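PDB 3BE4: adenylate kinase from Cryptosporidium parvum Iowa II, which probably catalyses the reversible transfer of a phosphoryl group from ATP to AMP, giving two molecules of ADP. Local coordinates for residues 12-16 against 125-129; 57-61 against 166-172. All coordinates share one frame. Where two conformers were deposited one is given. Numbering follows the deposited sequence.

Interaction 1 (12-16 against 125-129). With AP5 (bis(adenosine)-5'-pentaphosphate), chain C.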
loop_
_atom_site.group_PDB
_atom_site.type_symbol
_atom_site.label_atom_id
_atom_site.label_comp_id
_atom_site.label_asym_id
_atom_site.label_seq_id
_atom_site.Cartn_x
_atom_site.Cartn_y
_atom_site.Cartn_z
ATOM N N GLY A 12 -1.505 2.119 -7.132
ATOM C CA GLY A 12 -0.812 1.334 -8.152
ATOM C C GLY A 12 -1.435 -0.061 -8.035
ATOM O O GLY A 12 -2.074 -0.386 -7.046
ATOM N N ALA A 13 -1.204 -0.828 -9.084
ATOM C CA ALA A 13 -1.733 -2.215 -9.144
ATOM C C ALA A 13 -1.342 -2.977 -7.895
ATOM O O ALA A 13 -0.250 -2.716 -7.332
ATOM C CB ALA A 13 -1.250 -2.868 -10.390
ATOM N N PRO A 14 -2.117 -3.988 -7.462
ATOM C CA PRO A 14 -1.697 -4.911 -6.455
ATOM C C PRO A 14 -0.316 -5.481 -6.896
ATOM O O PRO A 14 -0.071 -5.855 -8.028
ATOM C CB PRO A 14 -2.812 -5.967 -6.449
ATOM C CG PRO A 14 -3.469 -5.763 -7.805
ATOM C CD PRO A 14 -3.473 -4.354 -8.029
ATOM N N GLY A 15 0.678 -5.472 -5.997
ATOM C CA GLY A 15 1.918 -6.006 -6.422
ATOM C C GLY A 15 2.957 -5.066 -7.060
ATOM O O GLY A 15 4.087 -5.474 -7.418
ATOM N N SER A 16 2.639 -3.758 -7.106
ATOM C CA SER A 16 3.421 -2.801 -7.832
ATOM C C SER A 16 4.658 -2.266 -7.086
ATOM O O SER A 16 5.414 -1.531 -7.735
ATOM C CB SER A 16 2.530 -1.659 -8.375
ATOM O OG SER A 16 1.818 -1.041 -7.252
ATOM N N ILE A 125 3.444 -7.589 -13.032
ATOM C CA ILE A 125 2.930 -7.811 -11.603
ATOM C C ILE A 125 2.900 -9.306 -11.296
ATOM O O ILE A 125 3.092 -9.673 -10.207
ATOM C CB ILE A 125 1.400 -7.272 -11.505
ATOM C CG1 ILE A 125 1.519 -5.717 -11.633
ATOM C CG2 ILE A 125 0.627 -7.833 -10.365
ATOM C CD1 ILE A 125 2.234 -5.186 -10.268
ATOM N N ILE A 126 2.535 -10.180 -12.226
ATOM C CA ILE A 126 2.477 -11.587 -11.947
ATOM C C ILE A 126 3.874 -12.090 -11.584
ATOM O O ILE A 126 3.886 -12.827 -10.619
ATOM C CB ILE A 126 2.030 -12.351 -13.200
ATOM C CG1 ILE A 126 0.590 -11.918 -13.581
ATOM C CG2 ILE A 126 2.230 -13.824 -13.080
ATOM C CD1 ILE A 126 -0.293 -12.014 -12.693
ATOM N N GLU A 127 4.937 -11.506 -12.151
ATOM C CA GLU A 127 6.294 -11.963 -11.880
ATOM C C GLU A 127 6.625 -11.322 -10.508
ATOM O O GLU A 127 7.383 -11.969 -9.679
ATOM C CB GLU A 127 7.169 -11.288 -12.951
ATOM C CG GLU A 127 8.660 -11.509 -12.625
ATOM C CD GLU A 127 9.152 -12.947 -12.635
ATOM O OE1 GLU A 127 8.346 -13.841 -13.106
ATOM O OE2 GLU A 127 10.414 -13.024 -12.406
ATOM N N ARG A 128 6.173 -10.118 -10.246
ATOM C CA ARG A 128 6.517 -9.544 -8.880
ATOM C C ARG A 128 5.901 -10.382 -7.758
ATOM O O ARG A 128 6.572 -10.730 -6.752
ATOM C CB ARG A 128 5.970 -8.104 -8.688
ATOM C CG ARG A 128 6.447 -7.091 -9.752
ATOM C CD ARG A 128 7.968 -6.880 -9.503
ATOM N NE ARG A 128 8.597 -5.970 -10.485
ATOM C CZ ARG A 128 8.593 -4.599 -10.406
ATOM N NH1 ARG A 128 8.044 -3.944 -9.395
ATOM N NH2 ARG A 128 9.258 -3.941 -11.409
ATOM N N ILE A 129 4.651 -10.804 -7.900
ATOM C CA ILE A 129 3.931 -11.533 -6.810
ATOM C C ILE A 129 4.525 -12.946 -6.714
ATOM O O ILE A 129 4.719 -13.469 -5.633
ATOM C CB ILE A 129 2.366 -11.525 -7.159
ATOM C CG1 ILE A 129 1.826 -10.146 -6.920
ATOM C CG2 ILE A 129 1.831 -12.571 -6.229
ATOM C CD1 ILE A 129 0.348 -10.013 -7.330
HETATM P PA AP5 C . -2.595 -5.430 0.210
HETATM O O1A AP5 C . -1.777 -6.098 1.328
HETATM O O2A AP5 C . -2.461 -3.998 -0.018
HETATM O O3A AP5 C . -2.337 -6.220 -1.158
HETATM P PB AP5 C . -2.400 -5.738 -2.671
HETATM O O1B AP5 C . -3.320 -4.627 -2.832
HETATM O O2B AP5 C . -2.543 -7.008 -3.519
HETATM O O3B AP5 C . -0.834 -5.149 -2.825
HETATM P PG AP5 C . 0.519 -5.795 -2.374
HETATM O O1G AP5 C . 0.550 -7.195 -2.882
HETATM O O2G AP5 C . 0.658 -5.527 -0.931
HETATM O O3G AP5 C . 1.442 -4.876 -3.268
HETATM P PD AP5 C . 2.580 -3.748 -2.960
HETATM O O1D AP5 C . 2.614 -3.519 -1.510
HETATM O O2D AP5 C . 2.316 -2.661 -3.918
HETATM O O3D AP5 C . 3.904 -4.472 -3.492
HETATM P PE AP5 C . 5.134 -5.016 -2.638
HETATM O O1E AP5 C . 4.648 -5.969 -1.680
HETATM O O2E AP5 C . 6.004 -3.882 -2.135
HETATM O O5F AP5 C . -4.164 -5.671 0.391
HETATM C C5F AP5 C . -4.472 -7.017 0.786
HETATM C C4F AP5 C . -6.013 -7.149 0.438
HETATM O O4F AP5 C . -6.716 -6.555 1.504
HETATM C C3F AP5 C . -6.533 -6.517 -0.796
HETATM O O3F AP5 C . -6.339 -7.332 -1.931
HETATM C C2F AP5 C . -8.015 -6.451 -0.375
HETATM O O2F AP5 C . -8.611 -7.804 -0.313
HETATM C C1F AP5 C . -7.941 -5.937 1.051
HETATM N N9A AP5 C . -7.855 -4.501 1.070
HETATM C C8A AP5 C . -6.682 -3.794 1.455
HETATM N N7A AP5 C . -6.900 -2.491 1.394
HETATM C C5A AP5 C . -8.246 -2.315 1.016
HETATM C C6A AP5 C . -9.013 -1.176 0.862
HETATM N N6A AP5 C . -8.619 0.102 0.873
HETATM N N1A AP5 C . -10.350 -1.434 0.472
HETATM C C2A AP5 C . -10.774 -2.677 0.406
HETATM N N3A AP5 C . -10.067 -3.818 0.557
HETATM C C4A AP5 C . -8.732 -3.601 0.962
HETATM O O5J AP5 C . 5.987 -5.672 -3.781
HETATM C C5J AP5 C . 5.526 -6.961 -4.422
HETATM C C4J AP5 C . 6.829 -7.708 -4.780
HETATM O O4J AP5 C . 7.666 -7.037 -5.742
HETATM C C3J AP5 C . 7.645 -8.074 -3.537
HETATM O O3J AP5 C . 8.205 -9.358 -3.710
HETATM C C2J AP5 C . 8.725 -7.051 -3.707
HETATM O O2J AP5 C . 9.942 -7.493 -3.122
HETATM C C1J AP5 C . 9.058 -6.900 -5.127
HETATM N N9B AP5 C . 9.500 -5.641 -5.642
HETATM C C8B AP5 C . 9.169 -4.375 -5.161
HETATM N N7B AP5 C . 9.738 -3.462 -5.970
HETATM C C5B AP5 C . 10.432 -4.123 -6.955
HETATM C C6B AP5 C . 11.071 -3.702 -8.164
HETATM N N6B AP5 C . 11.178 -2.401 -8.436
HETATM N N1B AP5 C . 11.618 -4.657 -8.964
HETATM C C2B AP5 C . 11.415 -6.016 -8.680
HETATM N N3B AP5 C . 10.732 -6.482 -7.590
HETATM C C4B AP5 C . 10.149 -5.535 -6.766
HETATM O O HOH W 1 6.562 -4.858 -7.170
HETATM O O HOH W 2 8.021 -0.894 -8.311
#
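A loop that binds phosphate with its backbone can have its other face packed against a helix, as this contact illustrates. Residues 12-16 follow strand 7-12 and form the early part of the P-loop, the Walker A motif GAPGSGKGT that continues into helix 18-29. I125, on helix 122-130, buries the most surface: its CG2 lies 3.1 Å from P14 O, and its CD1 reaches 3.3 Å from G15 C and 3.5 Å from S16 N, so the isoleucine lies against the type II turn A13-S16. G15 sits at the nearest approach, CA to CA 5.6 Å from I125; its positive phi, and the tightness against I125 and I129, leave no room for a side chain. On the ligand side G15 N donates to AP5 O3G at 2.9 Å. R128 packs its CB 3.5 Å from G15 O, and its guanidinium, one face covered by AP5 C6B, is salt-bridged to E124. Water 1 joins R128 NH1 (2.8 Å), G15 O (2.6 Å) and AP5 O4J (2.8 Å). Direct contact is thus mainly van der Waals: the two segments meet by shape complementarity, and the polar links between them run through water.

Interaction 2 (57-61 against 166-172). With AP5 (bis(adenosine)-5'-pentaphosphate), chain C.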
loop_
_atom_site.group_PDB
_atom_site.type_symbol
_atom_site.label_atom_id
_atom_site.label_comp_id
_atom_site.label_asym_id
_atom_site.label_seq_id
_atom_site.Cartn_x
_atom_site.Cartn_y
_atom_site.Cartn_z
ATOM N N ILE A 57 -12.624 -12.935 2.190
ATOM C CA ILE A 57 -12.683 -11.875 1.171
ATOM C C ILE A 57 -11.271 -11.487 0.678
ATOM O O ILE A 57 -11.007 -11.518 -0.517
ATOM C CB ILE A 57 -13.434 -10.660 1.716
ATOM C CG1 ILE A 57 -14.946 -10.985 1.993
ATOM C CG2 ILE A 57 -13.148 -9.508 0.788
ATOM C CD1 ILE A 57 -15.559 -9.965 2.865
ATOM N N ILE A 58 -10.297 -11.282 1.623
ATOM C CA ILE A 58 -8.920 -10.968 1.219
ATOM C C ILE A 58 -8.294 -12.097 0.448
ATOM O O ILE A 58 -7.718 -11.876 -0.600
ATOM C CB ILE A 58 -8.096 -10.693 2.562
ATOM C CG1 ILE A 58 -8.654 -9.407 3.102
ATOM C CG2 ILE A 58 -6.648 -10.785 2.322
ATOM C CD1 ILE A 58 -8.126 -9.151 4.558
ATOM N N GLU A 59 -8.437 -13.365 0.924
ATOM C CA GLU A 59 -7.802 -14.445 0.209
ATOM C C GLU A 59 -8.493 -14.732 -1.150
ATOM O O GLU A 59 -7.931 -15.409 -2.043
ATOM C CB GLU A 59 -7.753 -15.656 1.204
ATOM C CG GLU A 59 -6.849 -15.223 2.485
ATOM C CD GLU A 59 -6.673 -16.315 3.538
ATOM O OE1 GLU A 59 -7.250 -17.450 3.348
ATOM O OE2 GLU A 59 -5.936 -16.059 4.527
ATOM N N SER A 60 -9.717 -14.176 -1.411
ATOM C CA SER A 60 -10.418 -14.371 -2.734
ATOM C C SER A 60 -9.863 -13.262 -3.724
ATOM O O SER A 60 -10.055 -13.320 -4.895
ATOM C CB SER A 60 -11.906 -14.178 -2.530
ATOM O OG SER A 60 -12.245 -12.804 -2.344
ATOM N N GLY A 61 -9.248 -12.228 -3.130
ATOM C CA GLY A 61 -8.750 -11.042 -3.889
ATOM C C GLY A 61 -9.715 -9.929 -3.975
ATOM O O GLY A 61 -9.364 -8.880 -4.559
ATOM N N ASP A 166 -1.477 -15.928 1.637
ATOM C CA ASP A 166 -2.516 -16.798 1.099
ATOM C C ASP A 166 -3.240 -16.132 -0.004
ATOM O O ASP A 166 -3.866 -16.911 -0.781
ATOM C CB ASP A 166 -3.507 -17.183 2.159
ATOM C CG ASP A 166 -2.952 -18.189 3.165
ATOM O OD1 ASP A 166 -3.377 -19.321 3.287
ATOM O OD2 ASP A 166 -2.044 -17.866 4.005
ATOM N N ASP A 167 -3.188 -14.794 -0.170
ATOM C CA ASP A 167 -3.914 -14.245 -1.308
ATOM C C ASP A 167 -3.091 -14.233 -2.618
ATOM O O ASP A 167 -3.553 -13.731 -3.657
ATOM C CB ASP A 167 -4.398 -12.795 -0.984
ATOM C CG ASP A 167 -3.294 -11.794 -0.673
ATOM O OD1 ASP A 167 -2.292 -12.200 -0.133
ATOM O OD2 ASP A 167 -3.534 -10.536 -0.759
ATOM N N ASP A 168 -1.841 -14.736 -2.519
ATOM C CA ASP A 168 -0.976 -14.823 -3.653
ATOM C C ASP A 168 -1.221 -16.107 -4.500
ATOM O O ASP A 168 -0.500 -16.347 -5.497
ATOM C CB ASP A 168 0.490 -14.637 -3.226
ATOM C CG ASP A 168 0.765 -13.125 -2.952
ATOM O OD1 ASP A 168 -0.026 -12.181 -3.275
ATOM O OD2 ASP A 168 1.843 -12.907 -2.289
ATOM N N ASN A 169 -2.431 -16.591 -4.460
ATOM C CA ASN A 169 -2.755 -17.769 -5.286
ATOM C C ASN A 169 -3.291 -17.223 -6.650
ATOM O O ASN A 169 -3.722 -16.045 -6.753
ATOM C CB ASN A 169 -3.836 -18.557 -4.555
ATOM C CG ASN A 169 -5.165 -17.744 -4.378
ATOM O OD1 ASN A 169 -6.108 -17.707 -5.313
ATOM N ND2 ASN A 169 -5.341 -17.112 -3.217
ATOM N N ALA A 170 -3.247 -18.074 -7.694
ATOM C CA ALA A 170 -3.458 -17.593 -9.066
ATOM C C ALA A 170 -4.843 -16.967 -9.237
ATOM O O ALA A 170 -4.933 -15.881 -9.846
ATOM C CB ALA A 170 -3.353 -18.793 -10.078
ATOM N N GLU A 171 -5.903 -17.588 -8.700
ATOM C CA GLU A 171 -7.241 -17.002 -8.942
ATOM C C GLU A 171 -7.398 -15.656 -8.238
ATOM O O GLU A 171 -7.924 -14.676 -8.802
ATOM C CB GLU A 171 -8.340 -17.916 -8.448
ATOM C CG GLU A 171 -9.738 -17.455 -8.816
ATOM C CD GLU A 171 -9.887 -16.986 -10.307
ATOM O OE1 GLU A 171 -9.718 -17.793 -11.304
ATOM O OE2 GLU A 171 -10.124 -15.756 -10.449
ATOM N N ALA A 172 -6.915 -15.566 -6.963
ATOM C CA ALA A 172 -6.986 -14.235 -6.305
ATOM C C ALA A 172 -6.146 -13.137 -6.991
ATOM O O ALA A 172 -6.487 -11.955 -6.934
ATOM C CB ALA A 172 -6.426 -14.394 -4.812
HETATM P PA AP5 C . -2.595 -5.430 0.210
HETATM O O1A AP5 C . -1.777 -6.098 1.328
HETATM O O2A AP5 C . -2.461 -3.998 -0.018
HETATM O O3A AP5 C . -2.337 -6.220 -1.158
HETATM P PB AP5 C . -2.400 -5.738 -2.671
HETATM O O1B AP5 C . -3.320 -4.627 -2.832
HETATM O O2B AP5 C . -2.543 -7.008 -3.519
HETATM O O3B AP5 C . -0.834 -5.149 -2.825
HETATM P PG AP5 C . 0.519 -5.795 -2.374
HETATM O O1G AP5 C . 0.550 -7.195 -2.882
HETATM O O2G AP5 C . 0.658 -5.527 -0.931
HETATM O O3G AP5 C . 1.442 -4.876 -3.268
HETATM P PD AP5 C . 2.580 -3.748 -2.960
HETATM O O1D AP5 C . 2.614 -3.519 -1.510
HETATM O O2D AP5 C . 2.316 -2.661 -3.918
HETATM O O3D AP5 C . 3.904 -4.472 -3.492
HETATM P PE AP5 C . 5.134 -5.016 -2.638
HETATM O O1E AP5 C . 4.648 -5.969 -1.680
HETATM O O2E AP5 C . 6.004 -3.882 -2.135
HETATM O O5F AP5 C . -4.164 -5.671 0.391
HETATM C C5F AP5 C . -4.472 -7.017 0.786
HETATM C C4F AP5 C . -6.013 -7.149 0.438
HETATM O O4F AP5 C . -6.716 -6.555 1.504
HETATM C C3F AP5 C . -6.533 -6.517 -0.796
HETATM O O3F AP5 C . -6.339 -7.332 -1.931
HETATM C C2F AP5 C . -8.015 -6.451 -0.375
HETATM O O2F AP5 C . -8.611 -7.804 -0.313
HETATM C C1F AP5 C . -7.941 -5.937 1.051
HETATM N N9A AP5 C . -7.855 -4.501 1.070
HETATM C C8A AP5 C . -6.682 -3.794 1.455
HETATM N N7A AP5 C . -6.900 -2.491 1.394
HETATM C C5A AP5 C . -8.246 -2.315 1.016
HETATM C C6A AP5 C . -9.013 -1.176 0.862
HETATM N N6A AP5 C . -8.619 0.102 0.873
HETATM N N1A AP5 C . -10.350 -1.434 0.472
HETATM C C2A AP5 C . -10.774 -2.677 0.406
HETATM N N3A AP5 C . -10.067 -3.818 0.557
HETATM C C4A AP5 C . -8.732 -3.601 0.962
HETATM O O5J AP5 C . 5.987 -5.672 -3.781
HETATM C C5J AP5 C . 5.526 -6.961 -4.422
HETATM C C4J AP5 C . 6.829 -7.708 -4.780
HETATM O O4J AP5 C . 7.666 -7.037 -5.742
HETATM C C3J AP5 C . 7.645 -8.074 -3.537
HETATM O O3J AP5 C . 8.205 -9.358 -3.710
HETATM C C2J AP5 C . 8.725 -7.051 -3.707
HETATM O O2J AP5 C . 9.942 -7.493 -3.122
HETATM C C1J AP5 C . 9.058 -6.900 -5.127
HETATM N N9B AP5 C . 9.500 -5.641 -5.642
HETATM C C8B AP5 C . 9.169 -4.375 -5.161
HETATM N N7B AP5 C . 9.738 -3.462 -5.970
HETATM C C5B AP5 C . 10.432 -4.123 -6.955
HETATM C C6B AP5 C . 11.071 -3.702 -8.164
HETATM N N6B AP5 C . 11.178 -2.401 -8.436
HETATM N N1B AP5 C . 11.618 -4.657 -8.964
HETATM C C2B AP5 C . 11.415 -6.016 -8.680
HETATM N N3B AP5 C . 10.732 -6.482 -7.590
HETATM C C4B AP5 C . 10.149 -5.535 -6.766
HETATM O O HOH W 3 -5.989 -9.970 -1.577
#
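How a segment leading into a helix can dock on the end of another is well seen where residues 166-172 meet the C-terminal turn of helix 52-60. D166 comes first, its CB 3.6 Å from E59 CD. The two carboxylates are neighbours of like charge, E59 OE1 being 4.3 Å from D166 OD1, and E59 has a salt bridge to K55. D167 then turns toward the helix, with its CB 3.5 Å from I58 O and its CA 4.2 Å from that of E59. Its OD2 receives a hydrogen bond of 2.6 Å from water 3, which also donates to I58 O (2.8 Å) and is hydrogen-bonded to AP5 O3F (2.7 Å); R165 forms a salt bridge with the same carboxylate. Past D168, which is salt-bridged to R132 and R176, N169 serves as N-cap of helix 170-184, its OD1 accepting from A172 N at 2.8 Å. Two capping motifs therefore meet here, for helix 52-60 closes in a Schellman motif at G61, whose positive phi suits glycine. N169 ND2 donates to D166 O (2.9 Å) within its own segment and, weakly, to E59 O (3.3 Å) across the contact. In the first turn of the new helix, A172 sets its CB 3.3 Å from E59 O, while its CA lies 3.5 Å from S60 O in a CA-H...O contact and its O is 3.9 Å from G61 CA.

In the fold
Interactions 1 and 2 lie side by side, their centres about 13 Å apart, and are interleaved along the chain: 57-61 falls between the two segments of interaction 1, and 125-129 between those of interaction 2. They touch where I129 CG2 packs 3.5 Å from D168 CG. AP5 spans both. Interaction 1 meets its phosphates and the adenosine over the R128 guanidinium, whereas interaction 2 borders the ribose at the other end, with I58 CA 3.5 Å from AP5 O2F. R176 also ties them together: it touches P14, forms a salt bridge with D168 and hydrogen-bonds AP5. Because AP5 joins two adenosines through five phosphates, the two contacts are consistent with ATP-side and AMP-side walls of one bisubstrate cleft.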